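Local structure of dihydroorotate dehydrogenase (Schistosoma mansoni, 6UY4) at residues A[80-85]-A[107-112]; A[84-89]-A[349-354]; A[237-242]-A[267-272]. The protein probably catalyses the oxidation of (S)-dihydroorotate to orotate with a quinone as electron acceptor, using FMN, in de novo pyrimidine synthesis. All coordinates share one frame; numbering follows the deposited sequence.

Contact 1. Residues A[80-85]-A[107-112]; sequences LEFDHP and FSHIEV
Phe82 points a ring edge at the face of His109 in an offset edge-to-face pair, with planes at 87° and centroids 5.3 Å apart. The pair joins the hairpin strand 80-82 to the start of strand 109-115, at the N-terminal end of the TIM barrel, where Leu350 and Val165 also pack on the phenyl ring. His109 can be followed from its root. Its CB rests against Phe82 CE2, and with chi1 at 63° CG stands between the backbone N and the carbonyl carbon, again beside CE2. ND1 comes within 3.5 Å of Phe82 CE2 and donates to Ser108 OG at 3.3 Å, the oxygen tilted somewhat from the imidazole plane. CE1 has Pro85 O in the ring plane at its edge, and NE2 at the tip pairs with Gln352 NE2. A histidine suits this place because it offers both a flat face and two polar nitrogens in a buried setting.

Ser108 is small enough to enter the bend made by residues 83-85. Its OG lies by His84 O, with Ile86 O as a second possible acceptor for the single hydroxyl proton. His84 itself is anchored through NE2 to Gly106 O, and Ser108 CB sits over the centre of that imidazole, 3.8 Å from the centroid and 9° off the ring normal.

Contact 2. Residues A[84-89]-A[349-354]; sequences HPIGLA and SLVQLY. With FMN (flavin mononucleotide), chain G.
Ile86 and Val351 cross obliquely, Ile86 CG1 meeting Val351 CG2 at 3.7 Å, on the face of the parallel sheet that also carries Leu88 and Leu353. On that face Ile86 CG2 reaches Leu353 CD2 at 3.9 Å, so branched aliphatic groups mesh there. The opposite face belongs to Gly87 and Gln352: Gly87 has no side chain, and His109 CE1 packs directly on its CA. Gln352 extends past it, CG anti to the carbonyl carbon (chi1 -64°) and the chain extended beyond, until OE1 lies 3.4 Å from Ala89 CA. The amide NH2 of Gln352 is bound by Glu111, which suits a polar residue buried inside a barrel.

Between the faces, four backbone bonds join the first and last barrel strands in parallel register, from Val351 N to Pro85 O at 2.7 Å through to Ala89 N to Leu353 O at 3.0 Å. Beyond them the segments open onto FMN. Ala89 CB, small enough to lie close to the ribityl chain, is 3.4 Å from FMN O2', and Tyr354 lays one ring face against the flavin's dimethylbenzene end, with FMN C8 3.9 Å above the plane, offset toward the rim.

Outside the barrel, helix 364-376 covers Ile86 and Leu353 while helix 337-346 packs on Pro85 and Val351; Gln352 leans on strand 328-331, the next in the sheet.

Contact 3. Residues A[237-242]-A[267-272]; sequences PILLKI and GMIISN. With FMN (flavin mononucleotide), chain G.
Lys241 and Asn272, whose CE and ND2 approach each other, flank the pyrimidine edge of the flat FMN isoalloxazine. The lysine NZ lies off the edge formed by N1 and O2, somewhat to one side of the ring plane; the carboxamide of Asn272 stands on the other side, its OD1 3.4 Å from FMN C1'. Both residues belong to the beta-alpha-beta unit of the TIM barrel made by strand 238-242, helix 248-259 and strand 267-270.

A lysine suits this place because it is long and can donate several bonds. Extended throughout, with CG anti to the backbone N (chi1 -174°), it carries NZ to FMN O2 at 3.1 Å, to N1 at 3.2 Å and to the ribityl O3' at 3.0 Å, with a weak fourth bond to O2'. Such a donor beside N1 and O2 is consistent with stabilising negative charge on the reduced flavin. Ser271 O accepts a weak bond from O3'.

Farther back the lysine stem is flanked by hydrocarbon: Lys241 CG touches Ile269 CG2 at 3.7 Å, and Leu239 crosses Ile269 at about a right angle. On the opposite face of the strands Ile242, Ile270 and Met268 pack together. Ile242 and Ile270 lie side by side, and Met268, bent at its last torsion (chi3 57°), brings its terminal methyl CE to Ile242 CG2 at 3.7 Å. A cis peptide precedes Ser271, and just after it Asn272 N donates to Ile242 O at 3.0 Å, within the carbonyl plane.

In the fold
All three contacts reach the same eight-stranded parallel barrel, contact 1 by joining a hairpin strand to it. Contacts 1 and 2, with centres about 7 Å apart, share His84 and Pro85. Strand 109-115 of contact 1 flanks strand 86-88 of contact 2 and probably bonds to it, His109 O lying 2.8 Å from Leu88 N; His109 CE1 also packs on Gly87 CA at 3.4 Å. Contact 3 is farther off, its centre about 12 Å from that of contact 2 and about 15 Å from that of contact 1, which it touches where Glu111 OE1 meets Ile269 CD1 at 3.5 Å. Contacts 2 and 3 both line the FMN site, and the side chain of Tyr354 is about 5 Å from the bound naphthoquinone inhibitor.

Contact 1. Residues A[80-85]-A[107-112]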
loop_
_atom_site.group_PDB
_atom_site.type_symbol
_atom_site.label_atom_id
_atom_site.label_comp_id
_atom_site.label_asym_id
_atom_site.label_seq_id
_atom_site.Cartn_x
_atom_site.Cartn_y
_atom_site.Cartn_z
ATOM N N LEU A 80 -18.274 -2.336 4.873
ATOM C CA LEU A 80 -17.942 -3.401 3.939
ATOM C C LEU A 80 -17.526 -4.649 4.704
ATOM O O LEU A 80 -16.842 -4.561 5.729
ATOM C CB LEU A 80 -16.817 -2.972 2.994
ATOM C CG LEU A 80 -17.119 -1.788 2.073
ATOM C CD1 LEU A 80 -15.882 -1.399 1.282
ATOM C CD2 LEU A 80 -18.270 -2.123 1.142
ATOM N N GLU A 81 -17.935 -5.808 4.199
ATOM C CA GLU A 81 -17.626 -7.084 4.831
ATOM C C GLU A 81 -16.255 -7.563 4.364
ATOM O O GLU A 81 -16.007 -7.676 3.158
ATOM C CB GLU A 81 -18.703 -8.117 4.502
ATOM C CG GLU A 81 -18.381 -9.526 4.960
ATOM C CD GLU A 81 -19.425 -10.531 4.517
ATOM O OE1 GLU A 81 -20.474 -10.108 3.987
ATOM O OE2 GLU A 81 -19.194 -11.747 4.695
ATOM N N PHE A 82 -15.370 -7.845 5.316
ATOM C CA PHE A 82 -14.035 -8.354 5.032
ATOM C C PHE A 82 -13.909 -9.772 5.570
ATOM O O PHE A 82 -14.303 -10.045 6.710
ATOM C CB PHE A 82 -12.958 -7.460 5.651
ATOM C CG PHE A 82 -12.755 -6.156 4.930
ATOM C CD1 PHE A 82 -13.610 -5.089 5.145
ATOM C CD2 PHE A 82 -11.700 -5.995 4.047
ATOM C CE1 PHE A 82 -13.423 -3.887 4.486
ATOM C CE2 PHE A 82 -11.508 -4.795 3.385
ATOM C CZ PHE A 82 -12.369 -3.741 3.606
ATOM N N ASP A 83 -13.363 -10.670 4.747
ATOM C CA ASP A 83 -13.123 -12.036 5.198
ATOM C C ASP A 83 -12.132 -12.071 6.354
ATOM O O ASP A 83 -12.246 -12.920 7.246
ATOM C CB ASP A 83 -12.621 -12.886 4.030
ATOM C CG ASP A 83 -12.574 -14.366 4.355
ATOM O OD1 ASP A 83 -13.180 -14.783 5.364
ATOM O OD2 ASP A 83 -11.925 -15.116 3.596
ATOM N N HIS A 84 -11.171 -11.155 6.359
ATOM C CA HIS A 84 -10.192 -11.010 7.428
ATOM C C HIS A 84 -9.473 -9.676 7.227
ATOM O O HIS A 84 -9.477 -9.136 6.121
ATOM C CB HIS A 84 -9.194 -12.182 7.439
ATOM C CG HIS A 84 -8.560 -12.451 6.112
ATOM N ND1 HIS A 84 -7.424 -11.798 5.685
ATOM C CD2 HIS A 84 -8.900 -13.306 5.118
ATOM C CE1 HIS A 84 -7.092 -12.240 4.485
ATOM N NE2 HIS A 84 -7.970 -13.154 4.118
ATOM N N PRO A 85 -8.866 -9.120 8.281
ATOM C CA PRO A 85 -8.286 -7.771 8.164
ATOM C C PRO A 85 -7.034 -7.686 7.302
ATOM O O PRO A 85 -6.464 -6.594 7.191
ATOM C CB PRO A 85 -7.968 -7.405 9.622
ATOM C CG PRO A 85 -7.771 -8.716 10.296
ATOM C CD PRO A 85 -8.763 -9.641 9.657
ATOM N N PHE A 107 -5.776 -12.951 0.156
ATOM C CA PHE A 107 -5.964 -11.586 0.629
ATOM C C PHE A 107 -7.440 -11.210 0.600
ATOM O O PHE A 107 -8.167 -11.551 -0.336
ATOM C CB PHE A 107 -5.163 -10.604 -0.225
ATOM C CG PHE A 107 -3.677 -10.720 -0.056
ATOM C CD1 PHE A 107 -3.066 -10.301 1.113
ATOM C CD2 PHE A 107 -2.888 -11.233 -1.071
ATOM C CE1 PHE A 107 -1.697 -10.400 1.271
ATOM C CE2 PHE A 107 -1.518 -11.334 -0.921
ATOM C CZ PHE A 107 -0.922 -10.917 0.252
ATOM N N SER A 108 -7.882 -10.499 1.638
ATOM C CA SER A 108 -9.273 -10.074 1.707
ATOM C C SER A 108 -9.542 -8.815 0.897
ATOM O O SER A 108 -10.690 -8.582 0.506
ATOM C CB SER A 108 -9.685 -9.842 3.160
ATOM O OG SER A 108 -8.945 -8.779 3.733
ATOM N N HIS A 109 -8.521 -7.999 0.643
ATOM C CA HIS A 109 -8.696 -6.821 -0.191
ATOM C C HIS A 109 -7.386 -6.495 -0.891
ATOM O O HIS A 109 -6.300 -6.726 -0.352
ATOM C CB HIS A 109 -9.194 -5.615 0.618
ATOM C CG HIS A 109 -8.240 -5.148 1.673
ATOM N ND1 HIS A 109 -8.179 -5.718 2.926
ATOM C CD2 HIS A 109 -7.324 -4.152 1.666
ATOM C CE1 HIS A 109 -7.258 -5.098 3.644
ATOM N NE2 HIS A 109 -6.725 -4.145 2.902
ATOM N N ILE A 110 -7.504 -5.967 -2.107
ATOM C CA ILE A 110 -6.365 -5.547 -2.912
ATOM C C ILE A 110 -6.486 -4.051 -3.162
ATOM O O ILE A 110 -7.571 -3.553 -3.483
ATOM C CB ILE A 110 -6.290 -6.314 -4.249
ATOM C CG1 ILE A 110 -6.430 -7.820 -4.017
ATOM C CG2 ILE A 110 -4.990 -6.002 -4.975
ATOM C CD1 ILE A 110 -5.337 -8.407 -3.159
ATOM N N GLU A 111 -5.375 -3.340 -3.018
ATOM C CA GLU A 111 -5.328 -1.898 -3.237
ATOM C C GLU A 111 -4.618 -1.656 -4.568
ATOM O O GLU A 111 -3.392 -1.569 -4.631
ATOM C CB GLU A 111 -4.630 -1.193 -2.076
ATOM C CG GLU A 111 -4.610 0.324 -2.180
ATOM C CD GLU A 111 -4.254 0.988 -0.863
ATOM O OE1 GLU A 111 -4.838 0.604 0.174
ATOM O OE2 GLU A 111 -3.388 1.890 -0.861
ATOM N N VAL A 112 -5.407 -1.559 -5.638
ATOM C CA VAL A 112 -4.859 -1.264 -6.955
ATOM C C VAL A 112 -4.292 0.149 -6.961
ATOM O O VAL A 112 -4.900 1.086 -6.427
ATOM C CB VAL A 112 -5.943 -1.436 -8.036
ATOM C CG1 VAL A 112 -5.383 -1.124 -9.415
ATOM C CG2 VAL A 112 -6.516 -2.842 -7.994
#

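Contact 2. Residues A[84-89]-A[349-354]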
loop_
_atom_site.group_PDB
_atom_site.type_symbol
_atom_site.label_atom_id
_atom_site.label_comp_id
_atom_site.label_asym_id
_atom_site.label_seq_id
_atom_site.Cartn_x
_atom_site.Cartn_y
_atom_site.Cartn_z
ATOM N N HIS A 84 -11.171 -11.155 6.359
ATOM C CA HIS A 84 -10.192 -11.010 7.428
ATOM C C HIS A 84 -9.473 -9.676 7.227
ATOM O O HIS A 84 -9.477 -9.136 6.121
ATOM C CB HIS A 84 -9.194 -12.182 7.439
ATOM C CG HIS A 84 -8.560 -12.451 6.112
ATOM N ND1 HIS A 84 -7.424 -11.798 5.685
ATOM C CD2 HIS A 84 -8.900 -13.306 5.118
ATOM C CE1 HIS A 84 -7.092 -12.240 4.485
ATOM N NE2 HIS A 84 -7.970 -13.154 4.118
ATOM N N PRO A 85 -8.866 -9.120 8.281
ATOM C CA PRO A 85 -8.286 -7.771 8.164
ATOM C C PRO A 85 -7.034 -7.686 7.302
ATOM O O PRO A 85 -6.464 -6.594 7.191
ATOM C CB PRO A 85 -7.968 -7.405 9.622
ATOM C CG PRO A 85 -7.771 -8.716 10.296
ATOM C CD PRO A 85 -8.763 -9.641 9.657
ATOM N N ILE A 86 -6.592 -8.773 6.673
ATOM C CA ILE A 86 -5.321 -8.807 5.957
ATOM C C ILE A 86 -5.570 -8.610 4.469
ATOM O O ILE A 86 -6.349 -9.353 3.857
ATOM C CB ILE A 86 -4.577 -10.126 6.217
ATOM C CG1 ILE A 86 -4.467 -10.382 7.718
ATOM C CG2 ILE A 86 -3.198 -10.096 5.571
ATOM C CD1 ILE A 86 -3.986 -11.761 8.057
ATOM N N GLY A 87 -4.897 -7.619 3.884
ATOM C CA GLY A 87 -4.991 -7.358 2.462
ATOM C C GLY A 87 -3.629 -7.038 1.878
ATOM O O GLY A 87 -2.629 -6.967 2.593
ATOM N N LEU A 88 -3.608 -6.850 0.562
ATOM C CA LEU A 88 -2.381 -6.536 -0.160
ATOM C C LEU A 88 -2.270 -5.029 -0.354
ATOM O O LEU A 88 -3.192 -4.395 -0.877
ATOM C CB LEU A 88 -2.340 -7.248 -1.512
ATOM C CG LEU A 88 -1.065 -7.041 -2.331
ATOM C CD1 LEU A 88 0.152 -7.532 -1.562
ATOM C CD2 LEU A 88 -1.169 -7.736 -3.678
ATOM N N ALA A 89 -1.139 -4.466 0.061
ATOM C CA ALA A 89 -0.931 -3.030 -0.026
ATOM C C ALA A 89 -0.774 -2.595 -1.482
ATOM O O ALA A 89 -0.638 -3.410 -2.399
ATOM C CB ALA A 89 0.296 -2.617 0.786
ATOM N N SER A 349 -7.731 -1.080 12.168
ATOM C CA SER A 349 -8.861 -1.949 11.873
ATOM C C SER A 349 -8.591 -2.898 10.716
ATOM O O SER A 349 -9.238 -3.947 10.627
ATOM C CB SER A 349 -10.109 -1.113 11.561
ATOM O OG SER A 349 -10.498 -0.343 12.685
ATOM N N LEU A 350 -7.657 -2.549 9.835
ATOM C CA LEU A 350 -7.212 -3.413 8.755
ATOM C C LEU A 350 -5.691 -3.403 8.720
ATOM O O LEU A 350 -5.043 -2.521 9.287
ATOM C CB LEU A 350 -7.776 -2.964 7.400
ATOM C CG LEU A 350 -9.294 -3.042 7.223
ATOM C CD1 LEU A 350 -9.710 -2.461 5.880
ATOM C CD2 LEU A 350 -9.774 -4.478 7.357
ATOM N N VAL A 351 -5.119 -4.403 8.048
ATOM C CA VAL A 351 -3.674 -4.508 7.897
ATOM C C VAL A 351 -3.349 -4.894 6.461
ATOM O O VAL A 351 -4.120 -5.590 5.794
ATOM C CB VAL A 351 -3.054 -5.520 8.888
ATOM C CG1 VAL A 351 -3.154 -5.005 10.317
ATOM C CG2 VAL A 351 -3.719 -6.879 8.756
ATOM N N GLN A 352 -2.195 -4.427 5.986
ATOM C CA GLN A 352 -1.733 -4.707 4.634
ATOM C C GLN A 352 -0.254 -5.068 4.670
ATOM O O GLN A 352 0.464 -4.743 5.619
ATOM C CB GLN A 352 -1.960 -3.516 3.692
ATOM C CG GLN A 352 -3.419 -3.151 3.479
ATOM C CD GLN A 352 -3.590 -1.881 2.666
ATOM O OE1 GLN A 352 -2.612 -1.240 2.280
ATOM N NE2 GLN A 352 -4.838 -1.509 2.406
ATOM N N LEU A 353 0.194 -5.747 3.615
ATOM C CA LEU A 353 1.581 -6.177 3.510
ATOM C C LEU A 353 2.004 -6.138 2.048
ATOM O O LEU A 353 1.186 -5.953 1.143
ATOM C CB LEU A 353 1.779 -7.577 4.108
ATOM C CG LEU A 353 0.928 -8.731 3.565
ATOM C CD1 LEU A 353 1.605 -9.429 2.389
ATOM C CD2 LEU A 353 0.610 -9.728 4.670
ATOM N N TYR A 354 3.304 -6.324 1.827
ATOM C CA TYR A 354 3.866 -6.301 0.483
ATOM C C TYR A 354 5.167 -7.092 0.451
ATOM O O TYR A 354 5.283 -8.080 -0.279
ATOM C CB TYR A 354 4.105 -4.857 0.028
ATOM C CG TYR A 354 4.425 -4.678 -1.444
ATOM C CD1 TYR A 354 3.600 -3.920 -2.259
ATOM C CD2 TYR A 354 5.559 -5.250 -2.015
ATOM C CE1 TYR A 354 3.885 -3.744 -3.594
ATOM C CE2 TYR A 354 5.847 -5.083 -3.353
ATOM C CZ TYR A 354 5.007 -4.328 -4.139
ATOM O OH TYR A 354 5.291 -4.153 -5.474
HETATM N N1 FMN G . 2.625 2.490 -1.870
HETATM C C2 FMN G . 1.704 3.297 -2.509
HETATM O O2 FMN G . 0.891 3.943 -1.851
HETATM N N3 FMN G . 1.690 3.379 -3.886
HETATM C C4 FMN G . 2.599 2.657 -4.633
HETATM O O4 FMN G . 2.587 2.732 -5.860
HETATM C C4A FMN G . 3.528 1.845 -3.994
HETATM N N5 FMN G . 4.440 1.122 -4.734
HETATM C C5A FMN G . 5.359 0.313 -4.099
HETATM C C6 FMN G . 6.274 -0.415 -4.853
HETATM C C7 FMN G . 7.205 -1.230 -4.222
HETATM C C7M FMN G . 8.190 -2.012 -5.040
HETATM C C8 FMN G . 7.222 -1.318 -2.833
HETATM C C8M FMN G . 8.226 -2.197 -2.148
HETATM C C9 FMN G . 6.307 -0.588 -2.081
HETATM C C9A FMN G . 5.372 0.228 -2.710
HETATM N N10 FMN G . 4.456 0.955 -1.969
HETATM C C10 FMN G . 3.538 1.764 -2.608
HETATM C "C1'" FMN G . 4.450 0.887 -0.471
HETATM C "C2'" FMN G . 3.579 -0.267 0.010
HETATM O "O2'" FMN G . 2.286 -0.152 -0.541
HETATM C "C3'" FMN G . 3.467 -0.267 1.528
HETATM O "O3'" FMN G . 3.062 1.009 1.971
HETATM C "C4'" FMN G . 4.780 -0.643 2.207
HETATM O "O4'" FMN G . 5.595 -1.401 1.338
HETATM C "C5'" FMN G . 4.467 -1.463 3.446
HETATM O "O5'" FMN G . 5.633 -2.053 3.964
HETATM P P FMN G . 5.755 -3.655 3.951
HETATM O O1P FMN G . 7.053 -4.032 4.622
HETATM O O2P FMN G . 4.581 -4.279 4.669
HETATM O O3P FMN G . 5.787 -4.123 2.519
#

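Contact 3. Residues A[237-242]-A[267-272]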
loop_
_atom_site.group_PDB
_atom_site.type_symbol
_atom_site.label_atom_id
_atom_site.label_comp_id
_atom_site.label_asym_id
_atom_site.label_seq_id
_atom_site.Cartn_x
_atom_site.Cartn_y
_atom_site.Cartn_z
ATOM N N PRO A 237 -15.647 6.014 0.356
ATOM C CA PRO A 237 -14.667 6.337 1.401
ATOM C C PRO A 237 -13.372 6.889 0.820
ATOM O O PRO A 237 -12.841 6.378 -0.168
ATOM C CB PRO A 237 -14.439 4.991 2.098
ATOM C CG PRO A 237 -15.689 4.218 1.839
ATOM C CD PRO A 237 -16.144 4.632 0.471
ATOM N N ILE A 238 -12.868 7.946 1.452
ATOM C CA ILE A 238 -11.615 8.586 1.066
ATOM C C ILE A 238 -10.610 8.361 2.186
ATOM O O ILE A 238 -10.834 8.787 3.326
ATOM C CB ILE A 238 -11.802 10.086 0.789
ATOM C CG1 ILE A 238 -12.697 10.299 -0.433
ATOM C CG2 ILE A 238 -10.454 10.760 0.589
ATOM C CD1 ILE A 238 -12.094 9.800 -1.725
ATOM N N LEU A 239 -9.505 7.695 1.866
ATOM C CA LEU A 239 -8.461 7.403 2.834
ATOM C C LEU A 239 -7.201 8.194 2.508
ATOM O O LEU A 239 -6.937 8.528 1.350
ATOM C CB LEU A 239 -8.138 5.906 2.874
ATOM C CG LEU A 239 -9.024 5.018 3.752
ATOM C CD1 LEU A 239 -10.448 4.939 3.219
ATOM C CD2 LEU A 239 -8.419 3.632 3.872
ATOM N N LEU A 240 -6.424 8.490 3.547
ATOM C CA LEU A 240 -5.190 9.252 3.422
ATOM C C LEU A 240 -4.033 8.390 3.905
ATOM O O LEU A 240 -4.017 7.962 5.064
ATOM C CB LEU A 240 -5.269 10.552 4.223
ATOM C CG LEU A 240 -4.474 11.734 3.675
ATOM C CD1 LEU A 240 -4.923 12.061 2.259
ATOM C CD2 LEU A 240 -4.615 12.947 4.582
ATOM N N LYS A 241 -3.071 8.138 3.022
ATOM C CA LYS A 241 -1.912 7.311 3.334
ATOM C C LYS A 241 -0.711 8.215 3.578
ATOM O O LYS A 241 -0.351 9.024 2.715
ATOM C CB LYS A 241 -1.631 6.325 2.202
ATOM C CG LYS A 241 -0.524 5.331 2.499
ATOM C CD LYS A 241 -0.439 4.281 1.405
ATOM C CE LYS A 241 0.639 3.256 1.701
ATOM N NZ LYS A 241 0.688 2.198 0.654
ATOM N N ILE A 242 -0.091 8.077 4.746
ATOM C CA ILE A 242 0.984 8.960 5.167
ATOM C C ILE A 242 2.283 8.167 5.264
ATOM O O ILE A 242 2.307 6.943 5.142
ATOM C CB ILE A 242 0.668 9.658 6.504
ATOM C CG1 ILE A 242 0.682 8.639 7.645
ATOM C CG2 ILE A 242 -0.677 10.364 6.432
ATOM C CD1 ILE A 242 0.476 9.249 9.009
ATOM N N GLY A 267 -10.721 7.676 6.718
ATOM C CA GLY A 267 -9.768 6.765 7.323
ATOM C C GLY A 267 -8.369 7.108 6.865
ATOM O O GLY A 267 -8.168 7.909 5.946
ATOM N N MET A 268 -7.396 6.485 7.523
ATOM C CA MET A 268 -5.992 6.726 7.233
ATOM C C MET A 268 -5.249 5.402 7.130
ATOM O O MET A 268 -5.656 4.385 7.698
ATOM C CB MET A 268 -5.337 7.610 8.301
ATOM C CG MET A 268 -5.879 9.027 8.350
ATOM S SD MET A 268 -5.021 10.051 9.559
ATOM C CE MET A 268 -3.335 9.913 8.971
ATOM N N ILE A 269 -4.141 5.434 6.395
ATOM C CA ILE A 269 -3.283 4.274 6.183
ATOM C C ILE A 269 -1.893 4.625 6.691
ATOM O O ILE A 269 -1.279 5.591 6.218
ATOM C CB ILE A 269 -3.242 3.857 4.705
ATOM C CG1 ILE A 269 -4.626 3.389 4.245
ATOM C CG2 ILE A 269 -2.210 2.767 4.488
ATOM C CD1 ILE A 269 -4.672 2.951 2.798
ATOM N N ILE A 270 -1.400 3.849 7.653
ATOM C CA ILE A 270 -0.102 4.082 8.279
ATOM C C ILE A 270 0.678 2.774 8.219
ATOM O O ILE A 270 0.302 1.795 8.875
ATOM C CB ILE A 270 -0.234 4.567 9.732
ATOM C CG1 ILE A 270 -1.099 5.829 9.814
ATOM C CG2 ILE A 270 1.136 4.827 10.334
ATOM C CD1 ILE A 270 -2.559 5.560 10.122
ATOM N N SER A 271 1.762 2.749 7.443
ATOM C CA SER A 271 2.237 3.893 6.669
ATOM C C SER A 271 2.871 3.427 5.362
ATOM O O SER A 271 2.683 2.284 4.943
ATOM C CB SER A 271 3.254 4.709 7.470
ATOM O OG SER A 271 4.379 3.918 7.813
ATOM N N ASN A 272 3.631 4.318 4.726
ATOM C CA ASN A 272 4.360 3.975 3.510
ATOM C C ASN A 272 5.776 3.533 3.866
ATOM O O ASN A 272 5.988 2.910 4.912
ATOM C CB ASN A 272 4.378 5.162 2.542
ATOM C CG ASN A 272 4.521 4.734 1.091
ATOM O OD1 ASN A 272 5.364 3.901 0.754
ATOM N ND2 ASN A 272 3.689 5.299 0.225
HETATM N N1 FMN G . 2.625 2.490 -1.870
HETATM C C2 FMN G . 1.704 3.297 -2.509
HETATM O O2 FMN G . 0.891 3.943 -1.851
HETATM N N3 FMN G . 1.690 3.379 -3.886
HETATM C C4 FMN G . 2.599 2.657 -4.633
HETATM O O4 FMN G . 2.587 2.732 -5.860
HETATM C C4A FMN G . 3.528 1.845 -3.994
HETATM N N5 FMN G . 4.440 1.122 -4.734
HETATM C C5A FMN G . 5.359 0.313 -4.099
HETATM C C6 FMN G . 6.274 -0.415 -4.853
HETATM C C7 FMN G . 7.205 -1.230 -4.222
HETATM C C7M FMN G . 8.190 -2.012 -5.040
HETATM C C8 FMN G . 7.222 -1.318 -2.833
HETATM C C8M FMN G . 8.226 -2.197 -2.148
HETATM C C9 FMN G . 6.307 -0.588 -2.081
HETATM C C9A FMN G . 5.372 0.228 -2.710
HETATM N N10 FMN G . 4.456 0.955 -1.969
HETATM C C10 FMN G . 3.538 1.764 -2.608
HETATM C "C1'" FMN G . 4.450 0.887 -0.471
HETATM C "C2'" FMN G . 3.579 -0.267 0.010
HETATM O "O2'" FMN G . 2.286 -0.152 -0.541
HETATM C "C3'" FMN G . 3.467 -0.267 1.528
HETATM O "O3'" FMN G . 3.062 1.009 1.971
HETATM C "C4'" FMN G . 4.780 -0.643 2.207
HETATM O "O4'" FMN G . 5.595 -1.401 1.338
HETATM C "C5'" FMN G . 4.467 -1.463 3.446
HETATM O "O5'" FMN G . 5.633 -2.053 3.964
HETATM P P FMN G . 5.755 -3.655 3.951
HETATM O O1P FMN G . 7.053 -4.032 4.622
HETATM O O2P FMN G . 4.581 -4.279 4.669
HETATM O O3P FMN G . 5.787 -4.123 2.519
#